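Local coordinates for protein alpha-galactosidase (Thermus thermophilus, PDB 6LCJ) that probably hydrolyses terminal alpha-galactosyl residues from galactosides as a member of glycoside hydrolase family GH36, and assembles as a hexamer, at residues 298-303 against 335-340; 231-236 against 303-308; 36-41 against 94-99. All blocks are in the same frame, centred on the assembly; numbering follows the deposited sequence.

Contact 1: residues 298-303 against 335-340; sequences YDYLKL and YLLFCG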
loop_
_atom_site.group_PDB
_atom_site.type_symbol
_atom_site.label_atom_id
_atom_site.label_comp_id
_atom_site.label_asym_id
_atom_site.label_seq_id
_atom_site.Cartn_x
_atom_site.Cartn_y
_atom_site.Cartn_z
ATOM N N TYR E 298 -58.387 -3.345 0.181
ATOM C CA TYR E 298 -57.522 -2.453 -0.585
ATOM C C TYR E 298 -57.438 -2.913 -2.032
ATOM O O TYR E 298 -57.165 -4.087 -2.290
ATOM C CB TYR E 298 -56.123 -2.412 0.030
ATOM C CG TYR E 298 -56.138 -1.981 1.471
ATOM C CD1 TYR E 298 -56.405 -2.892 2.487
ATOM C CD2 TYR E 298 -55.922 -0.656 1.820
ATOM C CE1 TYR E 298 -56.436 -2.496 3.801
ATOM C CE2 TYR E 298 -55.942 -0.257 3.140
ATOM C CZ TYR E 298 -56.205 -1.178 4.118
ATOM O OH TYR E 298 -56.226 -0.784 5.426
ATOM N N ASP E 299 -57.655 -1.993 -2.980
ATOM C CA ASP E 299 -57.453 -2.297 -4.398
ATOM C C ASP E 299 -56.493 -1.318 -5.082
ATOM O O ASP E 299 -56.447 -1.256 -6.313
ATOM C CB ASP E 299 -58.791 -2.330 -5.134
ATOM C CG ASP E 299 -59.530 -1.005 -5.059
ATOM O OD1 ASP E 299 -59.224 -0.194 -4.160
ATOM O OD2 ASP E 299 -60.428 -0.782 -5.900
ATOM N N TYR E 300 -55.746 -0.539 -4.305
ATOM C CA TYR E 300 -54.633 0.265 -4.793
ATOM C C TYR E 300 -53.432 -0.107 -3.933
ATOM O O TYR E 300 -53.483 0.029 -2.708
ATOM C CB TYR E 300 -54.968 1.765 -4.710
ATOM C CG TYR E 300 -53.894 2.736 -5.176
ATOM C CD1 TYR E 300 -52.737 2.945 -4.432
ATOM C CD2 TYR E 300 -54.059 3.476 -6.345
ATOM C CE1 TYR E 300 -51.767 3.840 -4.849
ATOM C CE2 TYR E 300 -53.094 4.383 -6.774
ATOM C CZ TYR E 300 -51.956 4.560 -6.018
ATOM O OH TYR E 300 -50.995 5.440 -6.439
ATOM N N LEU E 301 -52.380 -0.629 -4.555
ATOM C CA LEU E 301 -51.236 -1.153 -3.813
ATOM C C LEU E 301 -49.956 -0.467 -4.261
ATOM O O LEU E 301 -49.687 -0.365 -5.463
ATOM C CB LEU E 301 -51.104 -2.661 -3.994
ATOM C CG LEU E 301 -52.326 -3.469 -3.562
ATOM C CD1 LEU E 301 -52.108 -4.963 -3.859
ATOM C CD2 LEU E 301 -52.609 -3.216 -2.081
ATOM N N LYS E 302 -49.182 0.012 -3.299
ATOM C CA LYS E 302 -47.875 0.599 -3.567
ATOM C C LYS E 302 -46.829 -0.443 -3.196
ATOM O O LYS E 302 -46.593 -0.718 -2.013
ATOM C CB LYS E 302 -47.681 1.904 -2.798
ATOM C CG LYS E 302 -46.367 2.627 -3.086
ATOM C CD LYS E 302 -46.326 3.984 -2.373
ATOM C CE LYS E 302 -44.930 4.617 -2.368
ATOM N NZ LYS E 302 -44.900 5.934 -1.631
ATOM N N LEU E 303 -46.238 -1.045 -4.212
ATOM C CA LEU E 303 -45.247 -2.090 -4.034
ATOM C C LEU E 303 -43.889 -1.429 -4.159
ATOM O O LEU E 303 -43.562 -0.864 -5.206
ATOM C CB LEU E 303 -45.443 -3.196 -5.074
ATOM C CG LEU E 303 -46.866 -3.765 -5.073
ATOM C CD1 LEU E 303 -47.036 -4.885 -6.113
ATOM C CD2 LEU E 303 -47.229 -4.260 -3.667
ATOM N N TYR E 335 -55.022 -1.628 -8.789
ATOM C CA TYR E 335 -54.019 -0.678 -9.260
ATOM C C TYR E 335 -52.696 -0.979 -8.567
ATOM O O TYR E 335 -52.612 -0.926 -7.334
ATOM C CB TYR E 335 -54.440 0.765 -8.974
ATOM C CG TYR E 335 -53.652 1.789 -9.770
ATOM C CD1 TYR E 335 -52.384 2.192 -9.357
ATOM C CD2 TYR E 335 -54.162 2.339 -10.940
ATOM C CE1 TYR E 335 -51.655 3.117 -10.081
ATOM C CE2 TYR E 335 -53.441 3.260 -11.669
ATOM C CZ TYR E 335 -52.185 3.647 -11.235
ATOM O OH TYR E 335 -51.456 4.563 -11.951
ATOM N N LEU E 336 -51.663 -1.274 -9.347
ATOM C CA LEU E 336 -50.333 -1.483 -8.791
ATOM C C LEU E 336 -49.448 -0.297 -9.160
ATOM O O LEU E 336 -49.253 0.003 -10.349
ATOM C CB LEU E 336 -49.724 -2.797 -9.277
ATOM C CG LEU E 336 -50.528 -4.027 -8.879
ATOM C CD1 LEU E 336 -49.846 -5.273 -9.399
ATOM C CD2 LEU E 336 -50.725 -4.074 -7.368
ATOM N N LEU E 337 -48.960 0.393 -8.136
ATOM C CA LEU E 337 -47.965 1.439 -8.276
ATOM C C LEU E 337 -46.616 0.832 -7.928
ATOM O O LEU E 337 -46.420 0.378 -6.794
ATOM C CB LEU E 337 -48.274 2.618 -7.353
ATOM C CG LEU E 337 -47.178 3.695 -7.335
ATOM C CD1 LEU E 337 -47.149 4.460 -8.652
ATOM C CD2 LEU E 337 -47.360 4.648 -6.175
ATOM N N PHE E 338 -45.702 0.801 -8.903
ATOM C CA PHE E 338 -44.361 0.246 -8.707
ATOM C C PHE E 338 -43.414 1.335 -8.223
ATOM O O PHE E 338 -43.334 2.409 -8.833
ATOM C CB PHE E 338 -43.812 -0.362 -10.003
ATOM C CG PHE E 338 -44.348 -1.746 -10.323
ATOM C CD1 PHE E 338 -45.602 -2.156 -9.875
ATOM C CD2 PHE E 338 -43.611 -2.621 -11.107
ATOM C CE1 PHE E 338 -46.103 -3.403 -10.203
ATOM C CE2 PHE E 338 -44.105 -3.881 -11.433
ATOM C CZ PHE E 338 -45.351 -4.269 -10.980
ATOM N N CYS E 339 -42.675 1.043 -7.153
ATOM C CA CYS E 339 -41.748 1.996 -6.556
ATOM C C CYS E 339 -40.418 1.297 -6.283
ATOM O O CYS E 339 -40.383 0.097 -6.001
ATOM C CB CYS E 339 -42.341 2.603 -5.245
ATOM S SG CYS E 339 -41.414 4.067 -4.562
ATOM N N GLY E 340 -39.320 2.054 -6.364
ATOM C CA GLY E 340 -37.995 1.480 -6.158
ATOM C C GLY E 340 -37.688 0.370 -7.134
ATOM O O GLY E 340 -36.969 -0.590 -6.804
#
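Two neighbouring parallel strands of the eight-stranded TIM barrel meet here, 298-303 and 335-338, joined through helix 317-331 as a beta-alpha-beta unit; their axes run 4.8 Å apart at closest approach. Five backbone hydrogen bonds alternate across the pair. Leu-301 uses both polar backbone atoms: its N gives to Tyr-335 O at 2.8 Å, nearly along the C=O axis, and its O accepts from Leu-337 N. The bond from Tyr-335 N to Asp-299 O differs, its donor standing above the carbonyl plane. On the face carrying Tyr-300, Lys-302, Tyr-335 and Leu-337, both tyrosines hold CG anti to the backbone N and lie alongside each other. Their ring planes are 3° apart but slid until they barely overlap, Tyr-300 CE2 meeting Tyr-335 CD1 at 3.5 Å. Tyr-335 OH is hydrogen-bonded with His-398 ND1, while the extended Lys-302 carries NZ to a salt bridge with Asp-196. On the other face, where Leu-336 and Phe-338 touch helix 317-331, Leu-336 CD2 reaches Leu-301 CB at 3.7 Å. Cys-339 N gives the last of the five bonds, to Leu-303 O at 2.9 Å.

Contact 2: residues 231-236 against 303-308; sequences GLWFAP and LDFLYA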
loop_
_atom_site.group_PDB
_atom_site.type_symbol
_atom_site.label_atom_id
_atom_site.label_comp_id
_atom_site.label_asym_id
_atom_site.label_seq_id
_atom_site.Cartn_x
_atom_site.Cartn_y
_atom_site.Cartn_z
ATOM N N GLY E 231 -55.841 2.305 -0.147
ATOM C CA GLY E 231 -54.518 1.997 -0.673
ATOM C C GLY E 231 -53.590 1.557 0.442
ATOM O O GLY E 231 -53.672 2.074 1.559
ATOM N N LEU E 232 -52.713 0.590 0.137
ATOM C CA LEU E 232 -51.782 0.051 1.119
ATOM C C LEU E 232 -50.413 -0.164 0.479
ATOM O O LEU E 232 -50.300 -0.443 -0.721
ATOM C CB LEU E 232 -52.324 -1.256 1.719
ATOM C CG LEU E 232 -51.706 -1.868 2.983
ATOM C CD1 LEU E 232 -51.877 -0.984 4.200
ATOM C CD2 LEU E 232 -52.336 -3.232 3.250
ATOM N N TRP E 233 -49.375 -0.041 1.310
ATOM C CA TRP E 233 -47.968 -0.077 0.925
ATOM C C TRP E 233 -47.315 -1.373 1.395
ATOM O O TRP E 233 -47.476 -1.764 2.554
ATOM C CB TRP E 233 -47.238 1.118 1.560
ATOM C CG TRP E 233 -45.736 1.185 1.404
ATOM C CD1 TRP E 233 -45.047 1.864 0.438
ATOM C CD2 TRP E 233 -44.745 0.591 2.254
ATOM N NE1 TRP E 233 -43.694 1.730 0.634
ATOM C CE2 TRP E 233 -43.481 0.948 1.738
ATOM C CE3 TRP E 233 -44.801 -0.207 3.401
ATOM C CZ2 TRP E 233 -42.286 0.525 2.325
ATOM C CZ3 TRP E 233 -43.603 -0.624 3.986
ATOM C CH2 TRP E 233 -42.370 -0.259 3.442
ATOM N N PHE E 234 -46.538 -2.013 0.516
ATOM C CA PHE E 234 -45.693 -3.147 0.895
ATOM C C PHE E 234 -44.294 -2.987 0.311
ATOM O O PHE E 234 -44.097 -2.306 -0.692
ATOM C CB PHE E 234 -46.247 -4.494 0.403
ATOM C CG PHE E 234 -47.616 -4.802 0.891
ATOM C CD1 PHE E 234 -48.730 -4.384 0.173
ATOM C CD2 PHE E 234 -47.800 -5.526 2.059
ATOM C CE1 PHE E 234 -50.004 -4.657 0.620
ATOM C CE2 PHE E 234 -49.074 -5.818 2.520
ATOM C CZ PHE E 234 -50.182 -5.381 1.795
ATOM N N ALA E 235 -43.320 -3.657 0.939
ATOM C CA ALA E 235 -41.987 -3.891 0.371
ATOM C C ALA E 235 -41.799 -5.403 0.355
ATOM O O ALA E 235 -41.069 -5.957 1.190
ATOM C CB ALA E 235 -40.881 -3.195 1.168
ATOM N N PRO E 236 -42.438 -6.102 -0.588
ATOM C CA PRO E 236 -42.676 -7.545 -0.397
ATOM C C PRO E 236 -41.420 -8.417 -0.382
ATOM O O PRO E 236 -41.431 -9.459 0.282
ATOM C CB PRO E 236 -43.606 -7.905 -1.570
ATOM C CG PRO E 236 -43.438 -6.802 -2.558
ATOM C CD PRO E 236 -43.108 -5.573 -1.790
ATOM N N LEU E 303 -46.238 -1.045 -4.212
ATOM C CA LEU E 303 -45.247 -2.090 -4.034
ATOM C C LEU E 303 -43.889 -1.429 -4.159
ATOM O O LEU E 303 -43.562 -0.864 -5.206
ATOM C CB LEU E 303 -45.443 -3.196 -5.074
ATOM C CG LEU E 303 -46.866 -3.765 -5.073
ATOM C CD1 LEU E 303 -47.036 -4.885 -6.113
ATOM C CD2 LEU E 303 -47.229 -4.260 -3.667
ATOM N N ASP E 304 -43.120 -1.468 -3.085
ATOM C CA ASP E 304 -41.943 -0.639 -2.946
ATOM C C ASP E 304 -40.699 -1.507 -2.845
ATOM O O ASP E 304 -40.783 -2.708 -2.568
ATOM C CB ASP E 304 -42.056 0.250 -1.709
ATOM C CG ASP E 304 -41.300 1.567 -1.850
ATOM O OD1 ASP E 304 -40.441 1.720 -2.761
ATOM O OD2 ASP E 304 -41.582 2.455 -1.019
ATOM N N PHE E 305 -39.540 -0.868 -3.068
ATOM C CA PHE E 305 -38.243 -1.522 -2.971
ATOM C C PHE E 305 -38.182 -2.744 -3.868
ATOM O O PHE E 305 -37.583 -3.755 -3.508
ATOM C CB PHE E 305 -37.918 -1.912 -1.525
ATOM C CG PHE E 305 -37.660 -0.743 -0.626
ATOM C CD1 PHE E 305 -38.712 0.016 -0.131
ATOM C CD2 PHE E 305 -36.363 -0.393 -0.283
ATOM C CE1 PHE E 305 -38.477 1.109 0.699
ATOM C CE2 PHE E 305 -36.117 0.700 0.550
ATOM C CZ PHE E 305 -37.177 1.450 1.042
ATOM N N LEU E 306 -38.821 -2.658 -5.033
ATOM C CA LEU E 306 -38.916 -3.793 -5.935
ATOM C C LEU E 306 -37.588 -4.137 -6.598
ATOM O O LEU E 306 -37.479 -5.215 -7.196
ATOM C CB LEU E 306 -39.978 -3.517 -7.000
ATOM C CG LEU E 306 -41.454 -3.447 -6.561
ATOM C CD1 LEU E 306 -42.328 -3.134 -7.769
ATOM C CD2 LEU E 306 -41.882 -4.733 -5.918
ATOM N N TYR E 307 -36.579 -3.256 -6.512
ATOM C CA TYR E 307 -35.232 -3.644 -6.920
ATOM C C TYR E 307 -34.752 -4.896 -6.171
ATOM O O TYR E 307 -33.920 -5.650 -6.690
ATOM C CB TYR E 307 -34.250 -2.481 -6.693
ATOM C CG TYR E 307 -33.903 -2.298 -5.229
ATOM C CD1 TYR E 307 -32.852 -2.994 -4.646
ATOM C CD2 TYR E 307 -34.649 -1.456 -4.425
ATOM C CE1 TYR E 307 -32.560 -2.855 -3.308
ATOM C CE2 TYR E 307 -34.355 -1.311 -3.086
ATOM C CZ TYR E 307 -33.318 -2.011 -2.536
ATOM O OH TYR E 307 -33.048 -1.864 -1.205
ATOM N N ALA E 308 -35.231 -5.116 -4.942
ATOM C CA ALA E 308 -34.765 -6.277 -4.191
ATOM C C ALA E 308 -35.056 -7.577 -4.928
ATOM O O ALA E 308 -34.284 -8.536 -4.823
ATOM C CB ALA E 308 -35.391 -6.296 -2.802
#
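Asp-304, just past the C-terminal end of the fourth TIM-barrel strand, is gripped through both carboxylate oxygens. Trp-233 NE1 gives a nearly straight hydrogen bond to OD2 of Asp-304, 2.8 Å long, using the anti lone pair of that oxygen. The acceptor lies at the indole edge in the ring plane, yet the carboxylate stands across the indole, the two planes 86° apart. The other oxygen, Asp-304 OD1, takes the backbone N of Phe-305 at 2.8 Å from above the carboxylate plane. Two N-H donors on one buried acid would probably favour its ionised form.

Backbone contacts set this group in place. Asp-304 N donates to Phe-234 O at 2.7 Å, one of the two backbone bonds of the parallel bridge between Phe-234 and Leu-303, and Ala-235 CA leans on Asp-304 O in a CA-H...O contact. With CG anti to the backbone N in both residues, the indole of Trp-233 and the carboxylate of Asp-304 leave their chains in directions that cross. Phe-305 has positive phi (55°), turning the chain into the 3-10 segment 306-308.

Further out, Trp-53 touches Asp-304. Coming at the end of the fourth strand, directly after Lys-302 and Leu-303, Asp-304 has a position consistent with that of the nucleophilic aspartate of GH36 enzymes. Phe-305 is the second-shell ring beside the indole: Trp-53 meets it edge-to-face, Ala-235 CB touches its CD1 at 4.1 Å, and Phe-305 CE1 comes to the indole edge at Trp-233 CZ2, 4.2 Å away.

Contact 3: residues 36-41 against 94-99; sequences VFPPFP and GALRGP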
loop_
_atom_site.group_PDB
_atom_site.type_symbol
_atom_site.label_atom_id
_atom_site.label_comp_id
_atom_site.label_asym_id
_atom_site.label_seq_id
_atom_site.Cartn_x
_atom_site.Cartn_y
_atom_site.Cartn_z
ATOM N N VAL E 36 -22.466 0.851 -31.885
ATOM C CA VAL E 36 -22.952 1.894 -32.775
ATOM C C VAL E 36 -21.999 3.068 -32.652
ATOM O O VAL E 36 -21.672 3.484 -31.535
ATOM C CB VAL E 36 -24.393 2.314 -32.428
ATOM C CG1 VAL E 36 -24.840 3.455 -33.312
ATOM C CG2 VAL E 36 -25.347 1.134 -32.547
ATOM N N PHE E 37 -21.537 3.593 -33.793
ATOM C CA PHE E 37 -20.583 4.693 -33.738
ATOM C C PHE E 37 -21.246 5.963 -34.227
ATOM O O PHE E 37 -21.836 5.966 -35.313
ATOM C CB PHE E 37 -19.334 4.395 -34.570
ATOM C CG PHE E 37 -18.649 3.124 -34.174
ATOM C CD1 PHE E 37 -17.597 3.141 -33.275
ATOM C CD2 PHE E 37 -19.084 1.908 -34.675
ATOM C CE1 PHE E 37 -16.989 1.963 -32.892
ATOM C CE2 PHE E 37 -18.488 0.725 -34.294
ATOM C CZ PHE E 37 -17.436 0.748 -33.405
ATOM N N PRO E 38 -21.200 7.038 -33.447
ATOM C CA PRO E 38 -21.815 8.278 -33.866
ATOM C C PRO E 38 -21.110 8.843 -35.083
ATOM O O PRO E 38 -19.876 8.771 -35.204
ATOM C CB PRO E 38 -21.640 9.195 -32.647
ATOM C CG PRO E 38 -20.477 8.631 -31.925
ATOM C CD PRO E 38 -20.568 7.153 -32.124
ATOM N N PRO E 39 -21.860 9.392 -36.006
ATOM C CA PRO E 39 -21.253 10.105 -37.131
ATOM C C PRO E 39 -21.005 11.565 -36.792
ATOM O O PRO E 39 -21.023 12.424 -37.675
ATOM C CB PRO E 39 -22.302 9.943 -38.230
ATOM C CG PRO E 39 -23.607 9.934 -37.469
ATOM C CD PRO E 39 -23.328 9.310 -36.121
ATOM N N PHE E 40 -20.793 11.854 -35.511
ATOM C CA PHE E 40 -20.585 13.202 -35.007
ATOM C C PHE E 40 -19.744 13.091 -33.753
ATOM O O PHE E 40 -19.748 12.038 -33.101
ATOM C CB PHE E 40 -21.910 13.924 -34.690
ATOM C CG PHE E 40 -22.850 13.148 -33.788
ATOM C CD1 PHE E 40 -22.667 13.131 -32.407
ATOM C CD2 PHE E 40 -23.933 12.454 -34.320
ATOM C CE1 PHE E 40 -23.532 12.421 -31.574
ATOM C CE2 PHE E 40 -24.802 11.738 -33.494
ATOM C CZ PHE E 40 -24.600 11.725 -32.121
ATOM N N PRO E 41 -19.001 14.137 -33.394
ATOM C CA PRO E 41 -18.383 14.164 -32.060
ATOM C C PRO E 41 -19.469 14.370 -31.013
ATOM O O PRO E 41 -20.343 15.229 -31.170
ATOM C CB PRO E 41 -17.418 15.354 -32.137
ATOM C CG PRO E 41 -18.055 16.279 -33.156
ATOM C CD PRO E 41 -18.745 15.373 -34.159
ATOM N N GLY E 94 -29.458 3.953 -23.974
ATOM C CA GLY E 94 -28.500 5.033 -23.911
ATOM C C GLY E 94 -28.641 5.900 -25.143
ATOM O O GLY E 94 -29.334 5.544 -26.105
ATOM N N ALA E 95 -27.992 7.057 -25.095
ATOM C CA ALA E 95 -28.036 7.940 -26.246
ATOM C C ALA E 95 -26.839 8.871 -26.215
ATOM O O ALA E 95 -26.324 9.213 -25.147
ATOM C CB ALA E 95 -29.343 8.745 -26.305
ATOM N N LEU E 96 -26.399 9.255 -27.406
ATOM C CA LEU E 96 -25.344 10.237 -27.594
ATOM C C LEU E 96 -25.938 11.464 -28.269
ATOM O O LEU E 96 -26.864 11.364 -29.080
ATOM C CB LEU E 96 -24.190 9.660 -28.430
ATOM C CG LEU E 96 -23.359 8.558 -27.755
ATOM C CD1 LEU E 96 -22.325 7.965 -28.701
ATOM C CD2 LEU E 96 -22.685 9.085 -26.489
ATOM N N ARG E 97 -25.402 12.621 -27.925
ATOM C CA ARG E 97 -25.962 13.899 -28.338
ATOM C C ARG E 97 -25.041 14.595 -29.329
ATOM O O ARG E 97 -23.891 14.909 -29.000
ATOM C CB ARG E 97 -26.192 14.790 -27.123
ATOM C CG ARG E 97 -27.102 15.948 -27.399
ATOM C CD ARG E 97 -27.188 16.815 -26.182
ATOM N NE ARG E 97 -28.504 16.717 -25.578
ATOM C CZ ARG E 97 -28.739 16.902 -24.289
ATOM N NH1 ARG E 97 -27.735 17.211 -23.472
ATOM N NH2 ARG E 97 -29.980 16.797 -23.828
ATOM N N GLY E 98 -25.556 14.851 -30.530
ATOM C CA GLY E 98 -24.854 15.653 -31.504
ATOM C C GLY E 98 -24.906 17.118 -31.126
ATOM O O GLY E 98 -25.839 17.571 -30.450
ATOM N N PRO E 99 -23.887 17.886 -31.539
ATOM C CA PRO E 99 -23.904 19.348 -31.315
ATOM C C PRO E 99 -25.223 20.044 -31.657
ATOM O O PRO E 99 -25.513 21.108 -31.089
ATOM C CB PRO E 99 -22.767 19.837 -32.223
ATOM C CG PRO E 99 -21.785 18.700 -32.226
ATOM C CD PRO E 99 -22.577 17.417 -32.033
#
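No hydrogen bond joins 36-41 to 94-99; the Phe-40 ring, prolines, Leu-96 and the backbone at Gly-98 make the contact at one end of the N-terminal beta-sandwich, where both strands run out into loops. The aromatic part is a CH-pi interaction: Gly-98 CA lies 3.7 Å from the centroid of the Phe-40 ring, over one face. Pro-38 CB sits over the centre of the opposite face. With CG between the backbone N and the carbonyl carbon, the crowded position (chi1 52°), the ring is brought against the other segment, Phe-40 CE1 3.3 Å from Gly-98 N. The same CE1 touches Leu-96 CB, and Leu-96 O lies at the ring edge, by CZ. An alanine here would take away the ring and with it the CH-pi contact to Gly-98 and the touch on Leu-96, and would probably loosen the joint between the two segments.

The aliphatic contact is Leu-96 CD1 crossing the Pro-38 ring obliquely, 3.8 Å from CG. Separately, the carbonyl Pro-41 O approaches the CD methylene of Pro-99, which is poorly ordered.

Phe-37 packs on Arg-255 of a second subunit. Arg-97 leaves its strand pointing away from 36-41; its NH2 makes a salt bridge with Glu-140, at the start of helix 140-149. Strands 33-37 and 93-97 belong to different antiparallel sheets: Val-36 touches Leu-104 and Leu-106 of strand 102-108, and Phe-40 meets the ring of Tyr-137 in strand 132-137.

Contacts 1 and 2 are consecutive steps round one barrel, their centres 7 Å apart, and share Leu-303. Strand 298-303 is the middle of three: a probable hydrogen bond between Lys-302 O and Phe-234 N, 2.8 Å, ties it to 229-234 while 335-338 flanks its other side. At the C-terminal strand ends Cys-339 SG packs on Asp-304 OD1 at 3.1 Å, and Gly-340 O probably bonds Tyr-307 N, so the end of 335-340 packs directly on the probable nucleophile. Contact 3 belongs to the separate N-terminal sandwich, its centre 38 Å from that of contact 1 and 37 Å from that of contact 2, across the chain's centre, with nearest atoms about 19 Å from either of the other contacts.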